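Local atomic coordinates of Syntaxin1 (Monosiga brevicollis, PDB entry 2XHE), a protein that probably acts as a SNAP receptor in membrane fusion, binding partner SNARE proteins as other members of the syntaxin family do. Residues 55-60 against 141-146; 95-100 against 149-154; 106-111 against 234-239. All blocks are in the same frame, centred on the assembly; numbering follows the deposited sequence.

Interaction 1: 55-60 against 141-146; sequences DNIEDI and SSLSRK
Ile-57 and Lys-146 meet inside the Habc bundle, the three-helix N-terminal domain of syntaxins, where helix 44-72 lies against helix 131-171. The two helices run in the same sense, as expected of the first and third members of an up-down-up bundle, and their backbones come closest at these two residues, with Ile-57 CA and Lys-146 CA 8.0 Å apart. Within segment 55-60 a single branched side chain makes the contact with 141-146: it buries 122 Å² in all, no hydrogen bond crosses it, and on the 55-60 side Ile-57 supplies all of the covered surface. The longer branch of this isoleucine runs straight out, because CG1 sits anti to the carbonyl carbon (chi1 -76°) and CD1 continues the chain in an extended form (chi2 173°). CD1 therefore reaches Lys-146 CG at 3.9 Å, while the shorter branch, CG2, rests 4.1 Å from that same lysine methylene. Lys-146 contributes only the base of its side chain. Its CB points at the opposing helix, but the chain bends at chi2 and chi3 and carries the ammonium group away, so that a partly exposed lysine can lend aliphatic surface to a buried isoleucine. The two side chains cross obliquely. Around this pair, Ile-57 also packs on Val-150, one turn further along helix 131-171, and Leu-143 reaches back to Val-50 and Arg-54. On another side of helix 131-171, Ser-142 OG is hydrogen-bonded to a polar side chain of the partner protein in the complex. Leu-143 completes the contact more loosely, its CD2 methyl 4.5 Å from Ile-57 CD1, and its backbone O approaches the same methyl to 4.2 Å.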
loop_
_atom_site.group_PDB
_atom_site.type_symbol
_atom_site.label_atom_id
_atom_site.label_comp_id
_atom_site.label_asym_id
_atom_site.label_seq_id
_atom_site.Cartn_x
_atom_site.Cartn_y
_atom_site.Cartn_z
ATOM N N ASP B 55 5.480 17.104 22.138
ATOM C CA ASP B 55 6.585 17.989 22.531
ATOM C C ASP B 55 7.730 17.269 23.248
ATOM O O ASP B 55 8.894 17.461 22.900
ATOM C CB ASP B 55 6.083 19.166 23.376
ATOM C CG ASP B 55 5.426 20.255 22.537
ATOM O OD1 ASP B 55 5.600 20.246 21.300
ATOM O OD2 ASP B 55 4.732 21.117 23.122
ATOM N N ASN B 56 7.402 16.449 24.244
ATOM C CA ASN B 56 8.416 15.676 24.946
ATOM C C ASN B 56 9.176 14.764 23.992
ATOM O O ASN B 56 10.410 14.688 24.062
ATOM C CB ASN B 56 7.795 14.837 26.061
ATOM C CG ASN B 56 7.333 15.667 27.234
ATOM O OD1 ASN B 56 7.545 16.876 27.275
ATOM N ND2 ASN B 56 6.702 15.018 28.205
ATOM N N ILE B 57 8.439 14.064 23.119
ATOM C CA ILE B 57 9.044 13.167 22.130
ATOM C C ILE B 57 10.081 13.912 21.284
ATOM O O ILE B 57 11.231 13.479 21.185
ATOM C CB ILE B 57 7.986 12.481 21.216
ATOM C CG1 ILE B 57 7.262 11.361 21.952
ATOM C CG2 ILE B 57 8.622 11.876 19.968
ATOM C CD1 ILE B 57 6.119 10.787 21.146
ATOM N N GLU B 58 9.680 15.035 20.686
ATOM C CA GLU B 58 10.624 15.887 19.951
ATOM C C GLU B 58 11.840 16.285 20.809
ATOM O O GLU B 58 12.979 16.216 20.349
ATOM C CB GLU B 58 9.933 17.134 19.388
ATOM C CG GLU B 58 8.850 16.855 18.357
ATOM C CD GLU B 58 8.315 18.129 17.706
ATOM O OE1 GLU B 58 8.972 19.190 17.823
ATOM O OE2 GLU B 58 7.237 18.070 17.072
ATOM N N ASP B 59 11.596 16.696 22.052
ATOM C CA ASP B 59 12.680 17.001 22.980
ATOM C C ASP B 59 13.630 15.815 23.095
ATOM O O ASP B 59 14.831 15.949 22.843
ATOM C CB ASP B 59 12.135 17.377 24.361
ATOM C CG ASP B 59 11.586 18.803 24.411
ATOM O OD1 ASP B 59 11.878 19.595 23.483
ATOM O OD2 ASP B 59 10.862 19.133 25.382
ATOM N N ILE B 60 13.089 14.655 23.467
ATOM C CA ILE B 60 13.885 13.437 23.553
ATOM C C ILE B 60 14.680 13.183 22.264
ATOM O O ILE B 60 15.859 12.832 22.319
ATOM C CB ILE B 60 13.023 12.206 23.883
ATOM C CG1 ILE B 60 12.294 12.396 25.210
ATOM C CG2 ILE B 60 13.874 10.946 23.933
ATOM C CD1 ILE B 60 11.695 11.104 25.749
ATOM N N SER B 141 -2.905 5.439 20.046
ATOM C CA SER B 141 -2.176 4.469 19.243
ATOM C C SER B 141 -0.978 5.105 18.564
ATOM O O SER B 141 0.163 4.677 18.751
ATOM C CB SER B 141 -3.092 3.857 18.190
ATOM O OG SER B 141 -4.082 3.049 18.803
ATOM N N SER B 142 -1.243 6.135 17.773
ATOM C CA SER B 142 -0.195 6.794 17.012
ATOM C C SER B 142 1.027 7.161 17.875
ATOM O O SER B 142 2.171 6.898 17.491
ATOM C CB SER B 142 -0.762 8.030 16.319
ATOM O OG SER B 142 0.224 8.652 15.514
ATOM N N LEU B 143 0.780 7.760 19.036
ATOM C CA LEU B 143 1.861 8.297 19.858
ATOM C C LEU B 143 2.653 7.205 20.580
ATOM O O LEU B 143 3.878 7.312 20.744
ATOM C CB LEU B 143 1.316 9.328 20.862
ATOM C CG LEU B 143 0.797 10.639 20.259
ATOM C CD1 LEU B 143 0.051 11.463 21.294
ATOM C CD2 LEU B 143 1.935 11.446 19.644
ATOM N N SER B 144 1.960 6.161 21.019
ATOM C CA SER B 144 2.643 5.033 21.625
ATOM C C SER B 144 3.660 4.463 20.646
ATOM O O SER B 144 4.788 4.155 21.019
ATOM C CB SER B 144 1.645 3.971 22.048
ATOM O OG SER B 144 0.742 4.510 22.990
ATOM N N ARG B 145 3.264 4.345 19.386
ATOM C CA ARG B 145 4.189 3.891 18.361
ATOM C C ARG B 145 5.325 4.888 18.215
ATOM O O ARG B 145 6.490 4.520 18.362
ATOM C CB ARG B 145 3.482 3.621 17.018
ATOM C CG ARG B 145 2.609 2.347 17.003
ATOM C CD ARG B 145 2.102 1.958 15.589
ATOM N NE ARG B 145 1.088 2.877 15.065
ATOM C CZ ARG B 145 -0.160 2.977 15.531
ATOM N NH1 ARG B 145 -0.565 2.216 16.549
ATOM N NH2 ARG B 145 -1.008 3.851 14.985
ATOM N N LYS B 146 4.991 6.149 17.947
ATOM C CA LYS B 146 6.011 7.201 17.833
ATOM C C LYS B 146 6.988 7.117 19.008
ATOM O O LYS B 146 8.197 7.204 18.813
ATOM C CB LYS B 146 5.378 8.597 17.724
ATOM C CG LYS B 146 6.347 9.730 17.367
ATOM C CD LYS B 146 6.950 9.580 15.967
ATOM C CE LYS B 146 8.378 9.020 16.005
ATOM N NZ LYS B 146 8.914 8.679 14.645
#

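Interaction 2: 95-100 against 149-154; sequences ARISAL and KVMTRY
The 2.7 Å backbone bond from Leu-100 N to Arg-96 O closes the helical turn that presents Ile-97 to Tyr-154 across the contact. Between the two segments the chemistry is entirely apolar. Ile-97 CG2 lies over one face of the phenol ring, 4.0 Å from its centroid and only 10° off the ring normal, a CH-pi contact over the middle of the face. The second branch of the isoleucine comes down nearer the rim, where CD1 stands 3.9 Å from Tyr-154 CE1. The ring gets there because CG is anti to the backbone N (chi1 -172°), which throws it across the interface. Helix 80-116 and helix 131-171 run in opposite senses here, as the second and third helices of the syntaxin Habc bundle do, and Ile-97 also touches Ala-63 of the first helix, 44-72. Tyr-154 in turn packs on Ile-64 and, on helix 214-237, on Ser-225 and Leu-229, so this one ring spans both the three-helix bundle and the helix laid against it. With an alanine here the ring is gone, and a gap is likely to open beneath Ile-97 CG2, leaving the isoleucine without its aromatic floor. Met-151, which rests on Met-232 of helix 214-237, adds a looser touch, its CE methyl 4.5 Å from Ile-97 CG2.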
loop_
_atom_site.group_PDB
_atom_site.type_symbol
_atom_site.label_atom_id
_atom_site.label_comp_id
_atom_site.label_asym_id
_atom_site.label_seq_id
_atom_site.Cartn_x
_atom_site.Cartn_y
_atom_site.Cartn_z
ATOM N N ALA B 95 19.305 11.895 32.381
ATOM C CA ALA B 95 18.294 11.986 33.421
ATOM C C ALA B 95 17.090 12.748 32.914
ATOM O O ALA B 95 15.971 12.514 33.359
ATOM C CB ALA B 95 18.864 12.672 34.639
ATOM N N ARG B 96 17.324 13.681 31.998
ATOM C CA ARG B 96 16.216 14.421 31.413
ATOM C C ARG B 96 15.424 13.532 30.455
ATOM O O ARG B 96 14.198 13.449 30.535
ATOM C CB ARG B 96 16.699 15.684 30.705
ATOM C CG ARG B 96 15.547 16.596 30.281
ATOM C CD ARG B 96 15.866 18.066 30.505
ATOM N NE ARG B 96 17.262 18.356 30.195
ATOM C CZ ARG B 96 17.765 18.366 28.961
ATOM N NH1 ARG B 96 16.977 18.098 27.906
ATOM N NH2 ARG B 96 19.061 18.636 28.785
ATOM N N ILE B 97 16.141 12.867 29.556
ATOM C CA ILE B 97 15.541 11.930 28.624
ATOM C C ILE B 97 14.703 10.922 29.390
ATOM O O ILE B 97 13.641 10.504 28.942
ATOM C CB ILE B 97 16.616 11.215 27.799
ATOM C CG1 ILE B 97 17.359 12.241 26.941
ATOM C CG2 ILE B 97 15.989 10.088 26.940
ATOM C CD1 ILE B 97 18.385 11.667 26.008
ATOM N N SER B 98 15.188 10.550 30.563
ATOM C CA SER B 98 14.468 9.649 31.441
ATOM C C SER B 98 13.228 10.311 32.062
ATOM O O SER B 98 12.131 9.755 32.018
ATOM C CB SER B 98 15.421 9.121 32.514
ATOM O OG SER B 98 14.713 8.533 33.584
ATOM N N ALA B 99 13.402 11.502 32.632
ATOM C CA ALA B 99 12.290 12.248 33.221
ATOM C C ALA B 99 11.198 12.557 32.188
ATOM O O ALA B 99 10.002 12.502 32.495
ATOM C CB ALA B 99 12.797 13.524 33.869
ATOM N N LEU B 100 11.624 12.889 30.970
ATOM C CA LEU B 100 10.717 13.094 29.849
ATOM C C LEU B 100 10.051 11.782 29.438
ATOM O O LEU B 100 8.853 11.743 29.148
ATOM C CB LEU B 100 11.469 13.691 28.663
ATOM C CG LEU B 100 11.686 15.202 28.753
ATOM C CD1 LEU B 100 12.522 15.717 27.600
ATOM C CD2 LEU B 100 10.344 15.874 28.769
ATOM N N LYS B 149 9.366 3.921 18.948
ATOM C CA LYS B 149 10.323 4.102 17.861
ATOM C C LYS B 149 11.433 5.078 18.226
ATOM O O LYS B 149 12.580 4.856 17.864
ATOM C CB LYS B 149 9.618 4.537 16.572
ATOM C CG LYS B 149 10.557 4.816 15.402
ATOM C CD LYS B 149 9.808 5.397 14.194
ATOM C CE LYS B 149 8.930 4.350 13.484
ATOM N NZ LYS B 149 7.602 4.094 14.128
ATOM N N VAL B 150 11.094 6.153 18.942
ATOM C CA VAL B 150 12.093 7.128 19.392
ATOM C C VAL B 150 12.987 6.504 20.434
ATOM O O VAL B 150 14.205 6.645 20.383
ATOM C CB VAL B 150 11.483 8.431 19.999
ATOM C CG1 VAL B 150 12.586 9.341 20.482
ATOM C CG2 VAL B 150 10.667 9.180 18.972
ATOM N N MET B 151 12.377 5.813 21.383
ATOM C CA MET B 151 13.151 5.201 22.450
ATOM C C MET B 151 14.046 4.106 21.911
ATOM O O MET B 151 15.073 3.783 22.496
ATOM C CB MET B 151 12.241 4.662 23.551
ATOM C CG MET B 151 11.508 5.771 24.292
ATOM S SD MET B 151 12.583 7.173 24.730
ATOM C CE MET B 151 13.204 6.632 26.324
ATOM N N THR B 152 13.656 3.534 20.786
ATOM C CA THR B 152 14.442 2.470 20.202
ATOM C C THR B 152 15.717 3.074 19.657
ATOM O O THR B 152 16.764 2.433 19.659
ATOM C CB THR B 152 13.665 1.733 19.103
ATOM O OG1 THR B 152 12.572 1.030 19.704
ATOM C CG2 THR B 152 14.560 0.735 18.387
ATOM N N ARG B 153 15.623 4.317 19.199
ATOM C CA ARG B 153 16.804 5.027 18.721
ATOM C C ARG B 153 17.748 5.229 19.899
ATOM O O ARG B 153 18.954 5.027 19.779
ATOM C CB ARG B 153 16.424 6.358 18.074
ATOM C CG ARG B 153 17.611 7.180 17.609
ATOM C CD ARG B 153 18.606 6.337 16.822
ATOM N NE ARG B 153 19.773 7.119 16.411
ATOM C CZ ARG B 153 20.968 6.602 16.133
ATOM N NH1 ARG B 153 21.170 5.291 16.225
ATOM N NH2 ARG B 153 21.966 7.398 15.767
ATOM N N TYR B 154 17.178 5.599 21.044
ATOM C CA TYR B 154 17.929 5.746 22.289
ATOM C C TYR B 154 18.572 4.418 22.689
ATOM O O TYR B 154 19.787 4.327 22.845
ATOM C CB TYR B 154 17.000 6.249 23.396
ATOM C CG TYR B 154 17.675 6.628 24.699
ATOM C CD1 TYR B 154 18.744 7.513 24.726
ATOM C CD2 TYR B 154 17.211 6.126 25.912
ATOM C CE1 TYR B 154 19.352 7.872 25.931
ATOM C CE2 TYR B 154 17.808 6.478 27.118
ATOM C CZ TYR B 154 18.878 7.351 27.125
ATOM O OH TYR B 154 19.469 7.695 28.326
#

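Interaction 3: 106-111 against 234-239; sequences ADLKQI and TDMSTL
Segments 106-111 and 234-239 run in the same general sense and come closest at Lys-109 and Leu-239, whose CA atoms are 9.1 Å apart. The first belongs to helix 80-116 of the Habc bundle, the second to the C-terminal part of helix 214-237 and the chain that follows, in the SNARE coiled-coil homology region; their association is consistent with the closed form of syntaxins, in which that region folds back on the N-terminal domain. The seam is a compact example of an apolar interior edged by charge. Inside, Leu-108 and Met-236 meet by their methyls, CD1 to CE at 4.1 Å, with the two side chains at about a right angle. Met-236 is bent at chi2 and chi3, which folds its CE toward the bundle, and it also touches Val-148 on helix 131-171; Leu-108 leans on His-140 and Ser-144 of that helix. At the outer edge, Lys-109 stretches beyond CG and comes to Asp-235 crosswise. The carboxylate is turned to it by a chi1 of 77°, which sets CG between the backbone N and the carbonyl carbon. OD1 of this aspartate has its stronger partner in Arg-105, one turn back from Lys-109, so two cations of helix 80-116 share one carboxylate and would probably favour its charged state. The salt bridge itself is rather long, with Lys-109 NZ 3.5 Å from Asp-235 OD2.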
loop_
_atom_site.group_PDB
_atom_site.type_symbol
_atom_site.label_atom_id
_atom_site.label_comp_id
_atom_site.label_asym_id
_atom_site.label_seq_id
_atom_site.Cartn_x
_atom_site.Cartn_y
_atom_site.Cartn_z
ATOM N N ALA B 106 3.518 8.007 31.599
ATOM C CA ALA B 106 2.424 8.207 32.533
ATOM C C ALA B 106 1.239 8.891 31.860
ATOM O O ALA B 106 0.084 8.607 32.186
ATOM C CB ALA B 106 2.895 8.992 33.739
ATOM N N ASP B 107 1.525 9.794 30.926
ATOM C CA ASP B 107 0.463 10.445 30.173
ATOM C C ASP B 107 -0.224 9.409 29.285
ATOM O O ASP B 107 -1.448 9.407 29.173
ATOM C CB ASP B 107 0.986 11.631 29.339
ATOM C CG ASP B 107 1.238 12.892 30.176
ATOM O OD1 ASP B 107 0.600 13.068 31.238
ATOM O OD2 ASP B 107 2.078 13.719 29.755
ATOM N N LEU B 108 0.555 8.520 28.664
ATOM C CA LEU B 108 -0.033 7.440 27.863
ATOM C C LEU B 108 -0.930 6.538 28.717
ATOM O O LEU B 108 -2.117 6.393 28.422
ATOM C CB LEU B 108 1.037 6.611 27.149
ATOM C CG LEU B 108 1.707 7.301 25.963
ATOM C CD1 LEU B 108 2.784 6.420 25.341
ATOM C CD2 LEU B 108 0.676 7.753 24.929
ATOM N N LYS B 109 -0.368 5.948 29.775
ATOM C CA LYS B 109 -1.150 5.101 30.675
ATOM C C LYS B 109 -2.424 5.791 31.125
ATOM O O LYS B 109 -3.492 5.185 31.134
ATOM C CB LYS B 109 -0.328 4.634 31.881
ATOM C CG LYS B 109 0.460 3.357 31.606
ATOM C CD LYS B 109 1.331 2.941 32.781
ATOM C CE LYS B 109 2.219 1.756 32.408
ATOM N NZ LYS B 109 3.168 1.393 33.503
ATOM N N GLN B 110 -2.315 7.065 31.484
ATOM C CA GLN B 110 -3.479 7.823 31.920
ATOM C C GLN B 110 -4.565 7.810 30.833
ATOM O O GLN B 110 -5.748 7.637 31.134
ATOM C CB GLN B 110 -3.079 9.253 32.319
ATOM C CG GLN B 110 -4.245 10.187 32.694
ATOM C CD GLN B 110 -5.202 9.582 33.719
ATOM O OE1 GLN B 110 -4.819 8.719 34.520
ATOM N NE2 GLN B 110 -6.458 10.036 33.694
ATOM N N ILE B 111 -4.161 7.964 29.572
ATOM C CA ILE B 111 -5.122 7.998 28.469
ATOM C C ILE B 111 -5.713 6.613 28.217
ATOM O O ILE B 111 -6.882 6.489 27.842
ATOM C CB ILE B 111 -4.509 8.550 27.160
ATOM C CG1 ILE B 111 -3.823 9.895 27.410
ATOM C CG2 ILE B 111 -5.585 8.709 26.099
ATOM C CD1 ILE B 111 -3.272 10.561 26.151
ATOM N N THR B 234 8.934 -3.516 27.485
ATOM C CA THR B 234 8.159 -4.694 27.847
ATOM C C THR B 234 6.665 -4.390 28.013
ATOM O O THR B 234 5.831 -4.937 27.285
ATOM C CB THR B 234 8.711 -5.400 29.095
ATOM O OG1 THR B 234 10.062 -5.820 28.854
ATOM C CG2 THR B 234 7.869 -6.610 29.413
ATOM N N ASP B 235 6.318 -3.518 28.952
ATOM C CA ASP B 235 4.908 -3.192 29.140
ATOM C C ASP B 235 4.374 -2.248 28.056
ATOM O O ASP B 235 3.175 -1.976 28.016
ATOM C CB ASP B 235 4.619 -2.653 30.550
ATOM C CG ASP B 235 5.039 -1.214 30.724
ATOM O OD1 ASP B 235 6.246 -0.974 30.939
ATOM O OD2 ASP B 235 4.160 -0.325 30.659
ATOM N N MET B 236 5.247 -1.759 27.176
ATOM C CA MET B 236 4.779 -0.973 26.035
ATOM C C MET B 236 4.325 -1.896 24.915
ATOM O O MET B 236 3.393 -1.577 24.174
ATOM C CB MET B 236 5.843 0.005 25.521
ATOM C CG MET B 236 6.048 1.279 26.375
ATOM S SD MET B 236 4.600 2.319 26.764
ATOM C CE MET B 236 3.796 2.437 25.155
ATOM N N SER B 237 4.989 -3.043 24.800
ATOM C CA SER B 237 4.642 -4.035 23.794
ATOM C C SER B 237 3.322 -4.682 24.145
ATOM O O SER B 237 2.382 -4.636 23.367
ATOM C CB SER B 237 5.734 -5.094 23.674
ATOM O OG SER B 237 6.956 -4.505 23.268
ATOM N N THR B 238 3.239 -5.277 25.326
ATOM C CA THR B 238 1.999 -5.930 25.729
ATOM C C THR B 238 0.855 -4.915 25.830
ATOM O O THR B 238 -0.309 -5.288 25.993
ATOM C CB THR B 238 2.161 -6.680 27.071
ATOM O OG1 THR B 238 1.867 -5.794 28.159
ATOM C CG2 THR B 238 3.587 -7.237 27.208
ATOM N N LEU B 239 1.201 -3.633 25.724
ATOM C CA LEU B 239 0.243 -2.534 25.865
ATOM C C LEU B 239 -0.494 -2.285 24.557
ATOM O O LEU B 239 -1.532 -1.619 24.526
ATOM C CB LEU B 239 0.969 -1.255 26.301
ATOM C CG LEU B 239 0.169 -0.106 26.924
ATOM C CD1 LEU B 239 -0.608 0.695 25.878
ATOM C CD2 LEU B 239 -0.747 -0.628 28.027
#

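Overall arrangement
Interactions 1 and 2 belong to the buried core of the three-helix bundle and share helix 131-171, whereas interaction 3 lies further from the centre of the chain and joins helix 80-116, which it shares with interaction 2, to helix 214-237. Place and chemistry go together: the two inner contacts have no polar bond across them, one using methyls on a lysine stem and the other a methyl on an aromatic face, while the outer one adds a charged rim. Ile-60 CG2 meets Ile-97 CG2 between interactions 1 and 2, and Ser-144 OG lies against Leu-108 CD1 between 1 and 3; interactions 2 and 3 do not touch, their nearest atoms being about 7 Å apart.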